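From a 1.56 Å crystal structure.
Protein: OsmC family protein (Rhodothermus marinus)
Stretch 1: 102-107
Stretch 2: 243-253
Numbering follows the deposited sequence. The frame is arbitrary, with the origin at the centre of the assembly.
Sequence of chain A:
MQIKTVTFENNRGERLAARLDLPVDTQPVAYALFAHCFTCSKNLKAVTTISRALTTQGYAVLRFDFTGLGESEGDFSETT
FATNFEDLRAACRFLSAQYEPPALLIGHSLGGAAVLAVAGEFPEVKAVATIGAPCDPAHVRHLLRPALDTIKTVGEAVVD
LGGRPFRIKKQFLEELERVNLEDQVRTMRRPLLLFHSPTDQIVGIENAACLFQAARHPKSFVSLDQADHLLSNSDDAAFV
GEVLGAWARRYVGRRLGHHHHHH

Stretch 1 (102-107) PALLIG
Stretch 2, residues 243-253: VLGAWARRYVG

Leu104 to Gly107 run as β-strand, which continues later in the chain, and residues 243-252 form the last turns of a helix that begins earlier. The helix lies across the strand nearly antiparallel, with 150° between their N-to-C directions and a closest axial approach of 10.6 Å. In this register the CA atoms of Ala103 and Val252 are 5.8 Å apart, and those of Ile106 and Leu244 9.1 Å, so the backbones are closer at the start of stretch 1. No hydrogen bond crosses the interface; 258 Å² of surface, summed over both sides, is buried by apolar packing.

Pro102 (phi/psi -70/136°, C-gamma endo pucker) is buried but does not reach the helix. Ala103, at -96/-12°, points its CB toward the helix: its CB lies 3.9 Å from CG1 of Val252, and its O lies 3.8 Å from the same methyl, a van der Waals contact. Val252 adopts the m rotamer (chi1 -57°).

Leu104 is extended (-135/128°) and buries the largest area of any residue in the pair of stretches. Its CA-to-CB bond points toward the helix, and the side chain is a t,p rotamer (173°, 63°). CD2 of Leu104 packs 3.8 Å from CD2 of Leu244 and 3.9 Å from CB of Ala248, while CB of Leu104 is 4.3 Å from CG1 of Val252. The spacing of Leu244, Ala248 and Val252 at every fourth residue brings all three to one helical face.

Leu105 (-107/136°; m,t) belongs to the alternate side of the strand and stays out of reach. Ile106 (-128/132°; chi1 -49°, chi2 163°) directs its CA-to-CB bond sideways, yet its end comes nearer: CG2 of Ile106 lies 3.8 Å from CD1 of Leu244, a t,t rotamer (-161°, -174°). Leu244 thus packs against both Leu104 and Ile106. Gly107 (-135/134°) makes no contact.

Residues 243-247 lie near -63/-45°; psi relaxes to about -20 to -28° from Ala248 to Arg250, and Tyr251 (-115/-26°) and Val252 (-94/-23°) have more negative phi. The i to i-4 bonding continues through Arg249 (N to Gly245 O, 3.3 Å) and lapses at the N atoms of Arg250 and Tyr251, where the helix kinks: Tyr251 N bonds to Ala248 O at 2.9 Å, and Arg250 N makes a weak bond to Trp247 O at 3.3 Å. Val252 N still reaches Ala248 O at 3.1 Å, before Gly253, whose positive phi of 135° suits glycine.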

# COMPACT_ATOMS: atom_id res chain seq x y z
N PRO A 102 -5.83 -6.43 -10.81
CA PRO A 102 -4.82 -5.36 -10.77
C PRO A 102 -3.45 -5.85 -11.23
O PRO A 102 -2.99 -6.93 -10.84
CB PRO A 102 -4.79 -4.95 -9.30
CG PRO A 102 -5.28 -6.20 -8.56
CD PRO A 102 -6.30 -6.82 -9.48
N ALA A 103 -2.81 -5.03 -12.05
CA ALA A 103 -1.49 -5.32 -12.58
C ALA A 103 -0.42 -4.64 -11.74
O ALA A 103 0.74 -4.96 -11.88
CB ALA A 103 -1.38 -4.87 -14.03
N LEU A 104 -0.82 -3.72 -10.87
CA LEU A 104 0.11 -2.96 -10.03
C LEU A 104 -0.44 -2.93 -8.62
O LEU A 104 -1.61 -2.58 -8.43
CB LEU A 104 0.30 -1.53 -10.56
CG LEU A 104 1.10 -0.51 -9.75
CD1 LEU A 104 2.53 -0.92 -9.59
CD2 LEU A 104 1.04 0.86 -10.42
N LEU A 105 0.39 -3.32 -7.65
CA LEU A 105 0.07 -3.12 -6.25
C LEU A 105 0.95 -2.02 -5.70
O LEU A 105 2.16 -2.02 -5.94
CB LEU A 105 0.31 -4.40 -5.44
CG LEU A 105 -0.59 -5.58 -5.75
CD1 LEU A 105 -0.24 -6.77 -4.79
CD2 LEU A 105 -2.09 -5.25 -5.67
N ILE A 106 0.34 -1.13 -4.92
CA ILE A 106 1.04 -0.03 -4.27
C ILE A 106 0.68 -0.06 -2.80
O ILE A 106 -0.50 -0.14 -2.45
CB ILE A 106 0.62 1.35 -4.84
CG1 ILE A 106 0.67 1.37 -6.37
CG2 ILE A 106 1.49 2.46 -4.23
CD1 ILE A 106 -0.11 2.56 -7.00
N GLY A 107 1.68 0.04 -1.92
CA GLY A 107 1.41 0.06 -0.50
C GLY A 107 2.20 1.13 0.23
O GLY A 107 3.40 1.24 0.04
N VAL A 243 6.71 9.35 -10.70
CA VAL A 243 7.77 8.39 -10.90
C VAL A 243 7.21 6.97 -10.92
O VAL A 243 7.59 6.16 -11.75
CB VAL A 243 8.84 8.52 -9.81
CG1 VAL A 243 9.87 7.41 -9.89
CG2 VAL A 243 9.56 9.91 -9.93
N LEU A 244 6.31 6.69 -9.99
CA LEU A 244 5.71 5.35 -9.90
C LEU A 244 5.00 5.00 -11.20
O LEU A 244 5.17 3.90 -11.76
CB LEU A 244 4.77 5.30 -8.68
CG LEU A 244 4.34 3.97 -8.08
CD1 LEU A 244 3.30 4.25 -6.99
CD2 LEU A 244 3.81 3.07 -9.08
N GLY A 245 4.21 5.93 -11.72
CA GLY A 245 3.46 5.67 -12.94
C GLY A 245 4.39 5.42 -14.12
O GLY A 245 4.16 4.53 -14.93
N ALA A 246 5.44 6.22 -14.23
CA ALA A 246 6.39 6.06 -15.33
C ALA A 246 7.13 4.72 -15.24
O ALA A 246 7.34 4.03 -16.24
CB ALA A 246 7.39 7.25 -15.33
N TRP A 247 7.53 4.37 -14.02
CA TRP A 247 8.24 3.13 -13.81
C TRP A 247 7.38 1.91 -14.13
O TRP A 247 7.80 1.01 -14.82
CB TRP A 247 8.73 3.06 -12.37
CG TRP A 247 9.34 1.78 -12.00
CD1 TRP A 247 10.63 1.37 -12.25
CD2 TRP A 247 8.70 0.70 -11.32
NE1 TRP A 247 10.82 0.10 -11.76
CE2 TRP A 247 9.66 -0.33 -11.17
CE3 TRP A 247 7.42 0.51 -10.80
CZ2 TRP A 247 9.37 -1.53 -10.53
CZ3 TRP A 247 7.13 -0.69 -10.16
CH2 TRP A 247 8.10 -1.69 -10.04
N ALA A 248 6.16 1.90 -13.62
CA ALA A 248 5.34 0.73 -13.76
C ALA A 248 4.86 0.50 -15.18
O ALA A 248 4.50 -0.62 -15.53
CB ALA A 248 4.13 0.81 -12.79
N ARG A 249 4.87 1.53 -16.01
CA ARG A 249 4.42 1.40 -17.39
C ARG A 249 5.25 0.36 -18.17
O ARG A 249 4.75 -0.27 -19.10
CB ARG A 249 4.48 2.77 -18.08
CG ARG A 249 3.80 2.80 -19.42
CD ARG A 249 3.96 4.16 -20.05
NE ARG A 249 3.00 5.08 -19.45
CZ ARG A 249 1.71 5.09 -19.77
NH1 ARG A 249 1.23 4.25 -20.68
NH2 ARG A 249 0.89 5.93 -19.17
N ARG A 250 6.51 0.18 -17.77
CA ARG A 250 7.39 -0.82 -18.40
C ARG A 250 6.82 -2.23 -18.27
O ARG A 250 7.07 -3.11 -19.12
CB ARG A 250 8.79 -0.75 -17.77
CG ARG A 250 9.84 -1.72 -18.35
CD ARG A 250 10.11 -1.44 -19.82
NE ARG A 250 11.10 -2.33 -20.43
CZ ARG A 250 10.82 -3.53 -20.95
NH1 ARG A 250 9.57 -4.00 -20.92
NH2 ARG A 250 11.78 -4.26 -21.49
N TYR A 251 6.03 -2.45 -17.23
CA TYR A 251 5.65 -3.81 -16.80
C TYR A 251 4.17 -4.13 -16.93
O TYR A 251 3.81 -5.31 -17.05
CB TYR A 251 6.06 -4.01 -15.34
CG TYR A 251 7.53 -3.76 -15.16
CD1 TYR A 251 8.46 -4.56 -15.80
CD2 TYR A 251 7.98 -2.69 -14.40
CE1 TYR A 251 9.81 -4.32 -15.66
CE2 TYR A 251 9.32 -2.45 -14.24
CZ TYR A 251 10.23 -3.25 -14.89
OH TYR A 251 11.56 -3.00 -14.74
N VAL A 252 3.32 -3.12 -16.88
CA VAL A 252 1.89 -3.34 -16.91
C VAL A 252 1.35 -3.24 -18.34
O VAL A 252 0.29 -3.77 -18.63
CB VAL A 252 1.10 -2.34 -16.01
CG1 VAL A 252 1.59 -2.39 -14.58
CG2 VAL A 252 1.16 -0.91 -16.58
N GLY A 253 2.09 -2.54 -19.20
CA GLY A 253 1.69 -2.36 -20.59
C GLY A 253 1.86 -0.92 -21.05
O GLY A 253 2.17 -0.03 -20.26